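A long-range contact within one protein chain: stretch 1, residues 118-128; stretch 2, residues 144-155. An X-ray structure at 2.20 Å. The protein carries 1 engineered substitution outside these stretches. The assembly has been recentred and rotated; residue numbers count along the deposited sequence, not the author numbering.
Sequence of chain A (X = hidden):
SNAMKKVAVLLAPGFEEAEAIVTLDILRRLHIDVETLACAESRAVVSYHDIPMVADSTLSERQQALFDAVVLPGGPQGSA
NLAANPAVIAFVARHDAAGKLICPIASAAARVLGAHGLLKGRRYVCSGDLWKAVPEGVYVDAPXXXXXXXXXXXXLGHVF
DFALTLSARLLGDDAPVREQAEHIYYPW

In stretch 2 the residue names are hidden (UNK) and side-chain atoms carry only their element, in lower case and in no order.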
# COMPACT_ATOMS: atom_id res chain seq x y z
N LEU A 118 -16.47 20.23 -10.47
CA LEU A 118 -17.21 19.00 -10.78
C LEU A 118 -17.74 18.31 -9.53
O LEU A 118 -18.19 17.17 -9.61
CB LEU A 118 -16.33 18.01 -11.57
CG LEU A 118 -15.66 18.50 -12.87
CD1 LEU A 118 -14.81 17.40 -13.49
CD2 LEU A 118 -16.69 18.98 -13.87
N LEU A 119 -17.70 18.99 -8.40
CA LEU A 119 -18.20 18.40 -7.15
C LEU A 119 -19.73 18.43 -7.07
O LEU A 119 -20.31 17.58 -6.40
CB LEU A 119 -17.56 19.03 -5.92
CG LEU A 119 -16.14 18.49 -5.72
CD1 LEU A 119 -15.39 19.29 -4.67
CD2 LEU A 119 -16.13 16.99 -5.38
N LYS A 120 -20.34 19.37 -7.79
CA LYS A 120 -21.81 19.46 -7.93
C LYS A 120 -22.47 19.72 -6.60
O LYS A 120 -23.51 19.16 -6.31
CB LYS A 120 -22.41 18.18 -8.56
CG LYS A 120 -22.15 18.06 -10.05
CD LYS A 120 -22.84 16.85 -10.66
CE LYS A 120 -22.15 15.56 -10.27
NZ LYS A 120 -22.94 14.35 -10.60
N GLY A 121 -21.85 20.58 -5.81
CA GLY A 121 -22.33 20.87 -4.46
C GLY A 121 -22.18 19.72 -3.47
O GLY A 121 -22.61 19.84 -2.34
N ARG A 122 -21.55 18.61 -3.85
CA ARG A 122 -21.60 17.44 -2.97
C ARG A 122 -20.68 17.54 -1.77
O ARG A 122 -19.71 18.31 -1.77
CB ARG A 122 -21.33 16.15 -3.73
CG ARG A 122 -22.52 15.70 -4.58
CD ARG A 122 -22.10 14.57 -5.51
NE ARG A 122 -21.05 15.02 -6.44
CZ ARG A 122 -20.66 14.34 -7.51
NH1 ARG A 122 -21.23 13.19 -7.82
NH2 ARG A 122 -19.72 14.84 -8.30
N ARG A 123 -21.04 16.78 -0.73
CA ARG A 123 -20.19 16.64 0.45
C ARG A 123 -18.99 15.75 0.11
O ARG A 123 -19.14 14.75 -0.56
CB ARG A 123 -20.97 16.06 1.62
CG ARG A 123 -22.01 17.04 2.19
CD ARG A 123 -22.83 16.39 3.28
NE ARG A 123 -23.66 15.32 2.71
CZ ARG A 123 -23.47 14.01 2.88
NH1 ARG A 123 -24.30 13.16 2.28
NH2 ARG A 123 -22.47 13.54 3.63
N TYR A 124 -17.81 16.14 0.61
CA TYR A 124 -16.56 15.47 0.27
C TYR A 124 -15.54 15.80 1.35
O TYR A 124 -15.72 16.74 2.13
CB TYR A 124 -16.05 15.94 -1.11
CG TYR A 124 -15.44 17.31 -1.04
CD1 TYR A 124 -14.06 17.45 -0.88
CD2 TYR A 124 -16.24 18.47 -1.04
CE1 TYR A 124 -13.47 18.69 -0.76
CE2 TYR A 124 -15.66 19.73 -0.92
CZ TYR A 124 -14.26 19.83 -0.78
OH TYR A 124 -13.62 21.05 -0.68
N VAL A 125 -14.47 15.01 1.38
CA VAL A 125 -13.30 15.28 2.20
C VAL A 125 -12.07 15.21 1.31
O VAL A 125 -12.08 14.60 0.25
CB VAL A 125 -13.17 14.29 3.38
CG1 VAL A 125 -12.85 12.88 2.92
CG2 VAL A 125 -12.14 14.77 4.39
N CYS A 126 -11.02 15.85 1.76
CA CYS A 126 -9.76 15.81 1.09
C CYS A 126 -8.70 16.02 2.17
O CYS A 126 -9.04 16.23 3.34
CB CYS A 126 -9.71 16.90 0.02
SG CYS A 126 -9.79 18.56 0.72
N SER A 127 -7.44 15.95 1.78
CA SER A 127 -6.34 16.12 2.74
C SER A 127 -6.12 17.60 3.06
O SER A 127 -6.58 18.47 2.32
CB SER A 127 -5.05 15.53 2.18
OG SER A 127 -4.86 16.00 0.85
N GLY A 128 -5.41 17.88 4.16
CA GLY A 128 -4.96 19.22 4.50
C GLY A 128 -6.04 20.29 4.41
O GLY A 128 -7.21 20.03 4.69
N UNK A 144 -14.06 9.07 5.84
CA UNK A 144 -14.70 8.72 4.62
C UNK A 144 -16.05 9.44 4.58
O UNK A 144 -16.82 9.38 5.53
c UNK A 144 -14.92 7.20 4.52
c UNK A 144 -15.62 6.83 3.23
c UNK A 144 -13.58 6.47 4.58
N UNK A 145 -16.32 10.11 3.47
CA UNK A 145 -17.57 10.83 3.25
C UNK A 145 -18.26 10.19 2.07
O UNK A 145 -17.59 9.92 1.05
c UNK A 145 -17.29 12.29 2.92
c UNK A 145 -18.57 13.03 2.53
c UNK A 145 -16.61 12.94 4.10
N UNK A 146 -19.56 9.94 2.19
CA UNK A 146 -20.37 9.45 1.07
C UNK A 146 -21.51 10.38 0.76
O UNK A 146 -22.27 10.78 1.67
o UNK A 146 -21.47 5.22 1.17
o UNK A 146 -20.55 5.28 3.18
c UNK A 146 -21.00 8.12 1.40
c UNK A 146 -20.02 7.03 1.69
c UNK A 146 -20.73 5.75 2.04
N UNK A 147 -21.67 10.71 -0.51
CA UNK A 147 -22.79 11.55 -0.92
C UNK A 147 -23.16 11.17 -2.32
O UNK A 147 -22.47 11.56 -3.26
o UNK A 147 -23.39 15.18 -1.09
c UNK A 147 -22.41 13.03 -0.84
c UNK A 147 -23.57 13.97 -1.21
o UNK A 147 -24.63 13.49 -1.64
N UNK A 148 -24.25 10.40 -2.45
CA UNK A 148 -24.67 9.86 -3.74
C UNK A 148 -23.62 8.91 -4.27
O UNK A 148 -23.22 7.99 -3.57
N UNK A 149 -23.15 9.13 -5.48
CA UNK A 149 -22.15 8.26 -6.09
C UNK A 149 -20.68 8.76 -5.87
O UNK A 149 -19.74 8.28 -6.50
c UNK A 149 -22.46 8.08 -7.58
c UNK A 149 -22.40 9.40 -8.35
o UNK A 149 -22.88 10.44 -7.86
n UNK A 149 -21.80 9.38 -9.56
N UNK A 150 -20.51 9.72 -4.96
CA UNK A 150 -19.20 10.26 -4.62
C UNK A 150 -18.79 9.72 -3.27
O UNK A 150 -19.49 9.98 -2.26
c UNK A 150 -18.26 13.96 -4.16
c UNK A 150 -17.94 12.49 -4.34
c UNK A 150 -19.27 11.78 -4.57
c UNK A 150 -16.92 12.27 -5.47
N UNK A 151 -17.74 8.92 -3.26
CA UNK A 151 -17.16 8.35 -2.04
C UNK A 151 -15.72 8.87 -1.94
O UNK A 151 -14.86 8.51 -2.76
c UNK A 151 -18.59 6.29 -2.28
c UNK A 151 -18.76 4.79 -2.10
c UNK A 151 -17.17 6.80 -2.10
c UNK A 151 -16.54 6.19 -0.85
N UNK A 152 -15.46 9.71 -0.96
CA UNK A 152 -14.14 10.32 -0.79
C UNK A 152 -13.46 9.84 0.47
O UNK A 152 -14.11 9.42 1.41
c UNK A 152 -14.24 11.86 -0.80
o UNK A 152 -15.20 12.33 0.15
N UNK A 153 -12.14 9.89 0.46
CA UNK A 153 -11.30 9.35 1.52
C UNK A 153 -10.39 10.48 1.92
O UNK A 153 -9.94 11.22 1.08
N UNK A 154 -10.15 10.65 3.21
CA UNK A 154 -9.45 11.83 3.68
C UNK A 154 -7.95 11.80 3.43
O UNK A 154 -7.35 12.82 3.07
c UNK A 154 -8.52 14.62 7.77
c UNK A 154 -9.49 13.65 7.12
c UNK A 154 -8.93 13.22 5.77
n UNK A 154 -8.98 15.09 9.10
c UNK A 154 -9.72 12.05 5.18
N UNK A 155 -7.34 10.65 3.65
CA UNK A 155 -5.92 10.50 3.41
C UNK A 155 -5.44 9.08 3.70
O UNK A 155 -6.24 8.22 4.05
O HOH W 1 -17.57 12.31 -0.94

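Position 144 carries three side-chain carbons, one bearing the other two; its CA-to-CB bond points away and it makes no contact with stretch 1. This fork at CB without oxygen gives V144.

Position 145 repeats the three-carbon fork but points toward stretch 1, with one terminal carbon 3.8 Å from V125 CB. It is V145, and that carbon is CG2; CG1 lies 3.6 Å from R123 O.

At 146, three carbons in a row end in two oxygens. The side chain starts away from stretch 1, so the backbone makes the contact, R123 NH1 donating a weak hydrogen bond to the backbone O of 146 (3.2 Å, 129°). The residue is E146.

Position 147 has two carbons, the second carrying two oxygens, one of which accepts a hydrogen bond from R123 N at 2.9 Å and 168°. Two oxygens on the second carbon make it D147, and the bond from R123 N is consistent. A long salt bridge joins R123 NE to D147 OD2 at 3.8 Å; the oxygen lies well out of the guanidinium plane, so the attraction is of charges alone.

Position 148 has no side-chain atoms and a phi of 64°, which favours glycine: G148. It sits in the type II' turn from D147 to position 150.

At 149, two carbons lead to one oxygen and one nitrogen; the oxygen approaches R122 NH1 to 3.2 Å, near the guanidinium plane. Hence N149.

Position 150 has four carbons forked at the second. One terminal carbon lies over one face of the R122 guanidinium, 3.8 Å from R122 NE, and 3.9 Å from L119 CD2. This is L150, and that carbon is CD2.

Position 151 also has four carbons, but forks at the first with one arm two carbons long, pointing away and out of contact: I151.

At 152, one carbon carries one oxygen, which accepts a hydrogen bond from V125 N (3.0 Å, 156°): S152.

Position 153 lacks a side chain, and V125 CG1 packs 3.6 Å from its backbone C: G153.

At 154, four carbons in a row end in a nitrogen, and the first, CB, lies 3.7 Å from V125 CG2; this is K154, whose end leads away. Position 155, again without side-chain atoms, is G155.

The contact therefore joins stretch 1 to one side of a hairpin. The CA-to-CB bonds of 145, 147, 150 and 152 point toward stretch 1, whereas those of 144, 146 and 151 point away. D147 and S152 receive backbone N-H groups, V145 and L150 supply apolar packing, and water 1 links R123 O (2.9 Å), V145 O (3.1 Å) and S152 OG (2.6 Å).

Stretch 2 (144-155) VVEDGNLISGKG
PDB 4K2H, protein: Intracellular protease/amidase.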